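Local coordinates for protein putative tetrapyrrole (Corrin/porphyrin) methylase (Bacteroides fragilis, PDB 3FFY) that probably catalyses, as the full-length RsmI-type enzyme of which this is the C-terminal part, S-adenosylmethionine-dependent 2'-O-methylation of a cytidine ribose in 16S rRNA, at residues 18-23 with 45-50; 30-35 with 56-61; 69-74 with 87-92. All coordinates share one frame; numbering follows the deposited sequence.

Contact 1: 18-23 with 45-50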
loop_
_atom_site.group_PDB
_atom_site.type_symbol
_atom_site.label_atom_id
_atom_site.label_comp_id
_atom_site.label_asym_id
_atom_site.label_seq_id
_atom_site.Cartn_x
_atom_site.Cartn_y
_atom_site.Cartn_z
ATOM N N GLU A 18 8.151 -10.773 6.078
ATOM C CA GLU A 18 8.124 -11.527 7.287
ATOM C C GLU A 18 9.548 -11.598 7.832
ATOM O O GLU A 18 9.732 -11.554 9.062
ATOM C CB GLU A 18 7.489 -12.892 7.050
ATOM C CG GLU A 18 6.019 -12.774 6.546
ATOM C CD GLU A 18 5.378 -14.132 6.230
ATOM O OE1 GLU A 18 5.895 -15.179 6.698
ATOM O OE2 GLU A 18 4.354 -14.139 5.502
ATOM N N LYS A 19 10.537 -11.676 6.930
ATOM C CA LYS A 19 11.938 -11.519 7.298
ATOM C C LYS A 19 12.430 -10.187 6.775
ATOM O O LYS A 19 12.355 -9.914 5.560
ATOM C CB LYS A 19 12.807 -12.635 6.750
ATOM C CG LYS A 19 12.492 -14.005 7.335
ATOM C CD LYS A 19 13.773 -14.739 7.701
ATOM C CE LYS A 19 14.292 -14.314 9.096
ATOM N NZ LYS A 19 13.511 -14.963 10.220
ATOM N N PHE A 20 12.914 -9.350 7.694
ATOM C CA PHE A 20 13.329 -8.003 7.329
ATOM C C PHE A 20 14.308 -7.427 8.329
ATOM O O PHE A 20 14.361 -7.860 9.498
ATOM C CB PHE A 20 12.131 -7.066 7.124
ATOM C CG PHE A 20 11.375 -6.718 8.380
ATOM C CD1 PHE A 20 11.753 -5.636 9.167
ATOM C CD2 PHE A 20 10.286 -7.459 8.767
ATOM C CE1 PHE A 20 11.065 -5.316 10.334
ATOM C CE2 PHE A 20 9.609 -7.166 9.933
ATOM C CZ PHE A 20 9.998 -6.102 10.735
ATOM N N CYS A 21 15.076 -6.462 7.836
ATOM C CA CYS A 21 16.068 -5.763 8.604
ATOM C C CYS A 21 15.660 -4.328 8.805
ATOM O O CYS A 21 15.671 -3.531 7.861
ATOM C CB CYS A 21 17.384 -5.795 7.859
ATOM S SG CYS A 21 17.957 -7.475 7.634
ATOM N N PHE A 22 15.304 -3.988 10.035
ATOM C CA PHE A 22 15.088 -2.594 10.343
ATOM C C PHE A 22 16.466 -1.965 10.409
ATOM O O PHE A 22 17.289 -2.381 11.210
ATOM C CB PHE A 22 14.327 -2.391 11.654
ATOM C CG PHE A 22 14.159 -0.952 11.998
ATOM C CD1 PHE A 22 13.219 -0.182 11.322
ATOM C CD2 PHE A 22 15.012 -0.327 12.906
ATOM C CE1 PHE A 22 13.083 1.203 11.597
ATOM C CE2 PHE A 22 14.879 1.025 13.197
ATOM C CZ PHE A 22 13.912 1.791 12.526
ATOM N N GLU A 23 16.714 -0.977 9.546
ATOM C CA GLU A 23 18.002 -0.271 9.542
ATOM C C GLU A 23 17.911 1.147 10.130
ATOM O O GLU A 23 18.909 1.717 10.564
ATOM C CB GLU A 23 18.530 -0.182 8.117
ATOM C CG GLU A 23 18.568 -1.494 7.350
ATOM C CD GLU A 23 19.657 -2.448 7.806
ATOM O OE1 GLU A 23 20.582 -2.070 8.565
ATOM O OE2 GLU A 23 19.587 -3.600 7.368
ATOM N N THR A 45 14.576 -8.095 2.898
ATOM C CA THR A 45 14.023 -6.742 2.783
ATOM C C THR A 45 14.643 -5.872 3.878
ATOM O O THR A 45 14.834 -6.317 4.982
ATOM C CB THR A 45 12.505 -6.772 2.956
ATOM O OG1 THR A 45 11.960 -7.615 1.934
ATOM C CG2 THR A 45 11.892 -5.370 2.867
HETATM N N MSE A 46 14.973 -4.637 3.538
HETATM C CA MSE A 46 15.572 -3.682 4.454
HETATM C C MSE A 46 14.585 -2.567 4.633
HETATM O O MSE A 46 13.920 -2.168 3.670
HETATM C CB MSE A 46 16.859 -3.155 3.860
HETATM C CG MSE A 46 17.920 -4.244 3.900
HETATM SE SE MSE A 46 19.302 -3.956 2.681
HETATM C CE MSE A 46 18.303 -4.449 1.061
ATOM N N VAL A 47 14.498 -2.053 5.849
ATOM C CA VAL A 47 13.600 -0.941 6.122
ATOM C C VAL A 47 14.404 0.194 6.714
ATOM O O VAL A 47 15.190 0.002 7.673
ATOM C CB VAL A 47 12.464 -1.326 7.108
ATOM C CG1 VAL A 47 11.557 -0.074 7.364
ATOM C CG2 VAL A 47 11.695 -2.562 6.556
ATOM N N PHE A 48 14.228 1.362 6.105
ATOM C CA PHE A 48 14.911 2.601 6.515
ATOM C C PHE A 48 13.870 3.707 6.705
ATOM O O PHE A 48 12.811 3.693 6.071
ATOM C CB PHE A 48 15.842 3.109 5.411
ATOM C CG PHE A 48 16.839 2.089 4.896
ATOM C CD1 PHE A 48 18.130 2.044 5.404
ATOM C CD2 PHE A 48 16.487 1.236 3.869
ATOM C CE1 PHE A 48 19.047 1.113 4.901
ATOM C CE2 PHE A 48 17.383 0.308 3.361
ATOM C CZ PHE A 48 18.660 0.242 3.880
ATOM N N TYR A 49 14.223 4.681 7.544
ATOM C CA TYR A 49 13.507 5.963 7.682
ATOM C C TYR A 49 14.346 7.039 7.044
ATOM O O TYR A 49 15.587 6.995 7.114
ATOM C CB TYR A 49 13.281 6.316 9.155
ATOM C CG TYR A 49 12.251 5.476 9.877
ATOM C CD1 TYR A 49 11.149 4.983 9.229
ATOM C CD2 TYR A 49 12.369 5.215 11.227
ATOM C CE1 TYR A 49 10.187 4.255 9.915
ATOM C CE2 TYR A 49 11.403 4.501 11.909
ATOM C CZ TYR A 49 10.322 4.022 11.227
ATOM O OH TYR A 49 9.346 3.306 11.869
ATOM N N GLU A 50 13.677 8.002 6.418
ATOM C CA GLU A 50 14.372 9.080 5.751
ATOM C C GLU A 50 13.552 10.374 5.792
ATOM O O GLU A 50 12.310 10.354 5.918
ATOM C CB GLU A 50 14.670 8.677 4.308
ATOM C CG GLU A 50 15.649 9.571 3.569
ATOM C CD GLU A 50 16.929 9.764 4.356
ATOM O OE1 GLU A 50 17.856 8.964 4.101
ATOM O OE2 GLU A 50 16.954 10.650 5.266
#
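Segments 18-23 and 45-50 run side by side through parallel strands, whose axes are 4.6 Å apart and inclined at 22°, with Cys21 beside Met46 and Phe22 beside Val47. The amide of Cys21 gives its hydrogen to Thr45 O at 2.9 Å, Val47 N returns one to Cys21 O, Glu23 N donates to Val47 O, and the ladder runs on through Tyr49 and Gly24.

On the face that carries Phe20, Phe22 and Val47, the CG2 methyl of Val47 comes to 4.0 Å from Phe20 CD1. The ring of Phe22, whose CG lies anti to the backbone N (chi1 177°), sends its CE1-CZ edge onto one face of the Tyr49 ring. This is an offset edge-to-face pair, with planes at 73° and CE1 3.7 Å from Tyr49 CE2. Helix 6-12 packs on this side through Phe6 and Leu10, so flat and branched apolar residues suit it.

The Glu23 side chain does two things. Its methylene CG lies over the face of the Phe48 ring, 4.1 Å from the centroid, in a CH-pi contact, while the chain bends at chi2 and its OE1 forms a salt bridge with Lys35. An aliphatic stem with a charged tip fits a place where a buried ring lies next to the lysine of the following helix.

With helix 32-38 between them, the two strands make a beta-alpha-beta unit, a building block of alpha/beta folds.

Contact 2: 30-35 with 56-61. With SO4 (sulfate ion), chain B.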
loop_
_atom_site.group_PDB
_atom_site.type_symbol
_atom_site.label_atom_id
_atom_site.label_comp_id
_atom_site.label_asym_id
_atom_site.label_seq_id
_atom_site.Cartn_x
_atom_site.Cartn_y
_atom_site.Cartn_z
ATOM N N LYS A 30 29.962 10.493 8.277
ATOM C CA LYS A 30 30.810 9.403 8.749
ATOM C C LYS A 30 29.981 8.121 8.951
ATOM O O LYS A 30 28.878 8.164 9.519
ATOM C CB LYS A 30 31.568 9.812 10.034
ATOM C CG LYS A 30 33.112 9.811 9.899
ATOM C CD LYS A 30 33.798 8.578 10.582
ATOM C CE LYS A 30 32.899 7.285 10.556
ATOM N NZ LYS A 30 33.619 5.959 10.570
ATOM N N GLY A 31 30.500 7.009 8.425
ATOM C CA GLY A 31 29.883 5.696 8.570
ATOM C C GLY A 31 28.881 5.338 7.481
ATOM O O GLY A 31 28.424 4.204 7.434
ATOM N N ARG A 32 28.546 6.283 6.599
ATOM C CA ARG A 32 27.447 6.087 5.630
ATOM C C ARG A 32 27.770 5.151 4.494
ATOM O O ARG A 32 26.990 4.245 4.198
ATOM C CB ARG A 32 27.042 7.412 5.036
ATOM C CG ARG A 32 25.908 7.308 4.049
ATOM C CD ARG A 32 25.676 8.673 3.473
ATOM N NE ARG A 32 24.527 8.692 2.592
ATOM C CZ ARG A 32 23.271 8.930 2.948
ATOM N NH1 ARG A 32 22.943 9.181 4.196
ATOM N NH2 ARG A 32 22.323 8.923 2.012
HETATM N N MSE A 33 28.898 5.417 3.829
HETATM C CA MSE A 33 29.388 4.537 2.765
HETATM C C MSE A 33 29.652 3.145 3.325
HETATM O O MSE A 33 29.262 2.147 2.713
HETATM C CB MSE A 33 30.632 5.089 2.084
HETATM C CG MSE A 33 30.432 6.496 1.521
HETATM SE SE MSE A 33 28.748 6.839 0.529
HETATM C CE MSE A 33 29.266 6.511 -1.369
ATOM N N THR A 34 30.252 3.069 4.512
ATOM C CA THR A 34 30.424 1.781 5.174
ATOM C C THR A 34 29.116 1.027 5.367
ATOM O O THR A 34 29.021 -0.123 4.987
ATOM C CB THR A 34 31.066 1.954 6.522
ATOM O OG1 THR A 34 32.282 2.688 6.343
ATOM C CG2 THR A 34 31.353 0.575 7.159
ATOM N N LYS A 35 28.114 1.664 5.961
ATOM C CA LYS A 35 26.821 1.036 6.094
ATOM C C LYS A 35 26.288 0.573 4.742
ATOM O O LYS A 35 25.766 -0.523 4.640
ATOM C CB LYS A 35 25.804 1.988 6.724
ATOM C CG LYS A 35 24.455 1.343 6.993
ATOM C CD LYS A 35 24.502 0.338 8.157
ATOM C CE LYS A 35 23.354 -0.669 8.093
ATOM N NZ LYS A 35 23.071 -1.340 9.391
ATOM N N LEU A 56 16.037 11.733 -2.150
ATOM C CA LEU A 56 16.515 11.519 -3.508
ATOM C C LEU A 56 17.959 11.051 -3.471
ATOM O O LEU A 56 18.303 10.106 -4.158
ATOM C CB LEU A 56 16.432 12.794 -4.352
ATOM C CG LEU A 56 16.025 12.766 -5.844
ATOM C CD1 LEU A 56 16.838 13.824 -6.612
ATOM C CD2 LEU A 56 16.021 11.418 -6.512
ATOM N N LYS A 57 18.796 11.705 -2.675
ATOM C CA LYS A 57 20.203 11.260 -2.486
ATOM C C LYS A 57 20.272 9.797 -2.050
ATOM O O LYS A 57 20.986 9.000 -2.664
ATOM C CB LYS A 57 20.927 12.125 -1.433
ATOM C CG LYS A 57 22.432 11.778 -1.209
ATOM C CD LYS A 57 23.084 12.597 -0.065
ATOM C CE LYS A 57 24.374 11.893 0.478
ATOM N NZ LYS A 57 25.190 12.768 1.366
ATOM N N THR A 58 19.519 9.463 -1.000
ATOM C CA THR A 58 19.500 8.085 -0.497
ATOM C C THR A 58 19.100 7.085 -1.613
ATOM O O THR A 58 19.747 6.041 -1.786
ATOM C CB THR A 58 18.598 7.947 0.749
ATOM O OG1 THR A 58 19.245 8.603 1.841
ATOM C CG2 THR A 58 18.384 6.482 1.097
ATOM N N LEU A 59 18.034 7.409 -2.356
ATOM C CA LEU A 59 17.557 6.544 -3.444
ATOM C C LEU A 59 18.580 6.427 -4.548
ATOM O O LEU A 59 18.783 5.346 -5.085
ATOM C CB LEU A 59 16.247 7.048 -4.034
ATOM C CG LEU A 59 15.036 6.972 -3.114
ATOM C CD1 LEU A 59 13.893 7.590 -3.866
ATOM C CD2 LEU A 59 14.693 5.581 -2.672
ATOM N N THR A 60 19.264 7.538 -4.846
ATOM C CA THR A 60 20.309 7.531 -5.855
ATOM C C THR A 60 21.449 6.617 -5.422
ATOM O O THR A 60 21.908 5.760 -6.171
ATOM C CB THR A 60 20.815 8.939 -6.148
ATOM O OG1 THR A 60 19.684 9.735 -6.552
ATOM C CG2 THR A 60 21.812 8.875 -7.242
ATOM N N GLN A 61 21.881 6.768 -4.184
ATOM C CA GLN A 61 22.972 5.923 -3.706
ATOM C C GLN A 61 22.545 4.458 -3.587
ATOM O O GLN A 61 23.344 3.560 -3.823
ATOM C CB GLN A 61 23.497 6.459 -2.380
ATOM C CG GLN A 61 24.045 7.868 -2.538
ATOM C CD GLN A 61 24.726 8.380 -1.278
ATOM O OE1 GLN A 61 24.100 8.520 -0.227
ATOM N NE2 GLN A 61 26.017 8.658 -1.382
HETATM S S SO4 B . 32.339 6.392 5.525
HETATM O O1 SO4 B . 31.149 7.048 4.810
HETATM O O2 SO4 B . 32.571 7.043 6.885
HETATM O O3 SO4 B . 33.438 6.251 4.505
HETATM O O4 SO4 B . 32.042 4.915 5.839
#
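The guanidinium of Arg32 has the end of the Lys57 chain over one face, CE lying 3.8 Å from Arg32 NE, while Gln61 OE1 and Thr58 OG1 meet its edge. The guanidinium and the Gln61 amide are nearly coplanar, at 22°, although the two side chains cross at about a right angle. Arg32 grips OE1 side-on with two nitrogens: NE, 2.9 Å from Gln61 OE1, on a lone pair of that oxygen in the carbonyl plane, and NH2, which approaches the same oxygen almost head-on to the C=O. NH2 also donates to Thr58 OG1 at 3.1 Å, close to the guanidinium plane.

Arginine suits this place because its chain, extended from CG to NE, reaches from its own helix to the next and ends in a flat group with several N-H bonds in one plane. Its remaining nitrogen, NH1, donates to Pro27 O, so bonds at NE, NH2 and NH1 together fix the rotation of the group. Lys57 NZ lies only 4.3 Å from Arg32 NE, a closeness of like charges that would probably be unfavourable in itself. Beside this network, Met33 (selenomethionine) bends back to bring SE to 3.8 Å from Gln61 NE2.

At the N-terminal end of the helix, a sulfate, probably from the crystallisation liquor, accepts hydrogen bonds from backbone amides: Gly31 N to O2 at 2.6 Å, Met33 N to O1 and Thr34 N to O4. Gly31, at the N-cap, adopts a positive phi (89°) that a residue without a side chain takes easily.

The contact ties the start of helix 32-38 to helix 55-66, which also packs on helix 90-99 through Leu56 and Leu59; Thr58 OG1 reaches Glu50 at the end of strand 45-50.

Contact 3: 69-74 with 87-92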
loop_
_atom_site.group_PDB
_atom_site.type_symbol
_atom_site.label_atom_id
_atom_site.label_comp_id
_atom_site.label_asym_id
_atom_site.label_seq_id
_atom_site.Cartn_x
_atom_site.Cartn_y
_atom_site.Cartn_z
ATOM N N GLU A 69 17.570 -1.357 -10.821
ATOM C CA GLU A 69 16.437 -2.257 -11.044
ATOM C C GLU A 69 15.902 -2.854 -9.725
ATOM O O GLU A 69 14.873 -3.534 -9.723
ATOM C CB GLU A 69 16.817 -3.392 -12.024
ATOM C CG GLU A 69 18.256 -3.337 -12.603
ATOM C CD GLU A 69 19.331 -3.532 -11.487
ATOM O OE1 GLU A 69 20.088 -2.592 -11.212
ATOM O OE2 GLU A 69 19.383 -4.613 -10.847
ATOM N N ARG A 70 16.574 -2.601 -8.606
ATOM C CA ARG A 70 16.111 -3.157 -7.323
ATOM C C ARG A 70 14.774 -2.570 -6.947
ATOM O O ARG A 70 14.575 -1.346 -6.988
ATOM C CB ARG A 70 17.089 -2.887 -6.203
ATOM C CG ARG A 70 16.809 -3.633 -4.868
ATOM C CD ARG A 70 17.083 -5.169 -4.965
ATOM N NE ARG A 70 18.487 -5.518 -5.083
ATOM C CZ ARG A 70 19.370 -5.615 -4.075
ATOM N NH1 ARG A 70 20.632 -5.925 -4.359
ATOM N NH2 ARG A 70 19.033 -5.400 -2.803
ATOM N N GLN A 71 13.867 -3.453 -6.545
ATOM C CA GLN A 71 12.552 -3.050 -6.101
ATOM C C GLN A 71 12.594 -2.325 -4.773
ATOM O O GLN A 71 13.358 -2.670 -3.860
ATOM C CB GLN A 71 11.598 -4.251 -6.055
ATOM C CG GLN A 71 11.205 -4.806 -7.416
ATOM C CD GLN A 71 10.333 -3.819 -8.233
ATOM O OE1 GLN A 71 9.423 -3.184 -7.693
ATOM N NE2 GLN A 71 10.591 -3.721 -9.531
ATOM N N VAL A 72 11.770 -1.268 -4.693
ATOM C CA VAL A 72 11.699 -0.422 -3.549
ATOM C C VAL A 72 10.292 0.132 -3.417
ATOM O O VAL A 72 9.509 0.175 -4.412
ATOM C CB VAL A 72 12.689 0.741 -3.712
ATOM C CG1 VAL A 72 12.331 1.603 -4.986
ATOM C CG2 VAL A 72 12.832 1.578 -2.415
ATOM N N SER A 73 9.950 0.541 -2.194
ATOM C CA SER A 73 8.637 1.125 -1.872
ATOM C C SER A 73 8.927 2.284 -0.931
ATOM O O SER A 73 9.600 2.080 0.095
ATOM C CB SER A 73 7.771 0.110 -1.108
ATOM O OG SER A 73 6.418 0.525 -1.046
ATOM N N VAL A 74 8.382 3.457 -1.228
ATOM C CA VAL A 74 8.528 4.586 -0.339
ATOM C C VAL A 74 7.126 4.989 0.117
ATOM O O VAL A 74 6.194 5.153 -0.708
ATOM C CB VAL A 74 9.330 5.731 -0.998
ATOM C CG1 VAL A 74 9.196 7.028 -0.152
ATOM C CG2 VAL A 74 10.813 5.267 -1.246
ATOM N N ARG A 87 5.884 2.797 -5.397
ATOM C CA ARG A 87 6.649 1.540 -5.535
ATOM C C ARG A 87 7.020 1.255 -6.967
ATOM O O ARG A 87 6.246 1.530 -7.880
ATOM C CB ARG A 87 5.949 0.310 -4.863
ATOM C CG ARG A 87 4.428 0.332 -4.769
ATOM C CD ARG A 87 3.860 -0.984 -4.185
ATOM N NE ARG A 87 3.994 -2.092 -5.136
ATOM C CZ ARG A 87 3.095 -2.440 -6.066
ATOM N NH1 ARG A 87 1.931 -1.794 -6.202
ATOM N NH2 ARG A 87 3.360 -3.459 -6.877
ATOM N N GLY A 88 8.215 0.707 -7.145
ATOM C CA GLY A 88 8.741 0.332 -8.424
ATOM C C GLY A 88 10.215 0.011 -8.278
ATOM O O GLY A 88 10.677 -0.369 -7.210
ATOM N N THR A 89 10.943 0.151 -9.363
ATOM C CA THR A 89 12.388 0.020 -9.310
ATOM C C THR A 89 12.964 1.306 -8.684
ATOM O O THR A 89 12.286 2.373 -8.616
ATOM C CB THR A 89 12.952 -0.191 -10.664
ATOM O OG1 THR A 89 12.782 1.011 -11.430
ATOM C CG2 THR A 89 12.269 -1.410 -11.423
ATOM N N LEU A 90 14.201 1.209 -8.197
ATOM C CA LEU A 90 14.894 2.397 -7.716
ATOM C C LEU A 90 14.923 3.496 -8.827
ATOM O O LEU A 90 14.737 4.681 -8.558
ATOM C CB LEU A 90 16.327 2.049 -7.247
ATOM C CG LEU A 90 16.465 1.441 -5.846
ATOM C CD1 LEU A 90 17.961 0.958 -5.603
ATOM C CD2 LEU A 90 16.000 2.419 -4.785
ATOM N N SER A 91 15.161 3.072 -10.044
ATOM C CA SER A 91 15.166 3.956 -11.203
ATOM C C SER A 91 13.831 4.737 -11.368
ATOM O O SER A 91 13.818 5.951 -11.517
ATOM C CB SER A 91 15.452 3.128 -12.463
ATOM O OG SER A 91 15.601 3.976 -13.573
ATOM N N GLU A 92 12.727 4.017 -11.331
ATOM C CA GLU A 92 11.399 4.631 -11.345
ATOM C C GLU A 92 11.183 5.599 -10.173
ATOM O O GLU A 92 10.655 6.707 -10.379
ATOM C CB GLU A 92 10.327 3.560 -11.316
ATOM C CG GLU A 92 10.219 2.800 -12.602
ATOM C CD GLU A 92 9.311 1.563 -12.499
ATOM O OE1 GLU A 92 9.219 0.911 -11.450
ATOM O OE2 GLU A 92 8.696 1.211 -13.502
#
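Val72 and Leu90 meet with their side chains crossing at about a right angle, where an antiparallel strand pairing passes directly into a helix opened by a capping box. Val72 CG1 touches Leu90 CD2 at 3.8 Å. Chi1 of 61° puts CG1 between the backbone N and the carbonyl carbon, the crowded position, and from there it also reaches the carbonyl oxygens of Gly88 and Thr89. The other methyl of Leu90, CD1, packs 4.0 Å from Arg70 CB, so the forked leucine spans two residues of the neighbouring segment. Leu59 and Phe62 of helix 55-66 adjoin Leu90 as well, making a branched apolar residue apt here.

On the sheet face of Ser73 and Arg87, contact is slighter, and Arg87 is modelled in two conformers. Arg87 also forms backbone hydrogen bonds to the second subunit and packs on its Val11, which places this corner at the dimer interface.

Between these faces the backbone holds the register. Val72 and Gly88 form a hydrogen-bonded pair, Val72 N meeting Gly88 O at 2.9 Å and Gly88 N returning to Val72 O. The backbone bends at Gly88, whose hydrogen-only alpha carbon leaves room for the carboxylate of Glu92 close by, which is why glycine suits the place. Beyond the turn, Leu90 N donates to Arg70 O at 2.9 Å in a more bent bond of 137°.

Thr89 and Glu92 start the helix by exchanging bonds: Thr89 N donates to Glu92 OE1 at 2.8 Å, and Glu92 N donates to Thr89 OG1 at 3.0 Å, nearly straight at 172°.

How the contacts relate
The three contacts lie about 15 to 16 Å apart, centre to centre, and touch one another directly. Contacts 1 and 2 alternate along the chain and share two polar links: Glu23 OE1 to Lys35 NZ, a salt bridge of 2.7 Å, and Glu50 OE1 to Thr58 OG1, a probable hydrogen bond of 2.7 Å. Contact 3 follows both in sequence. It reaches the same mixed sheet as contact 1, with strand 106-110 between their strands, and meets contact 2 through Leu59 CD2, 4.0 Å from Leu90 CD2. Contacts 1 and 3 also meet by packing, Met46 CE lying 4.0 Å from Arg70 NH2. The sulfate, probably from the crystallisation liquor, is held within contact 2.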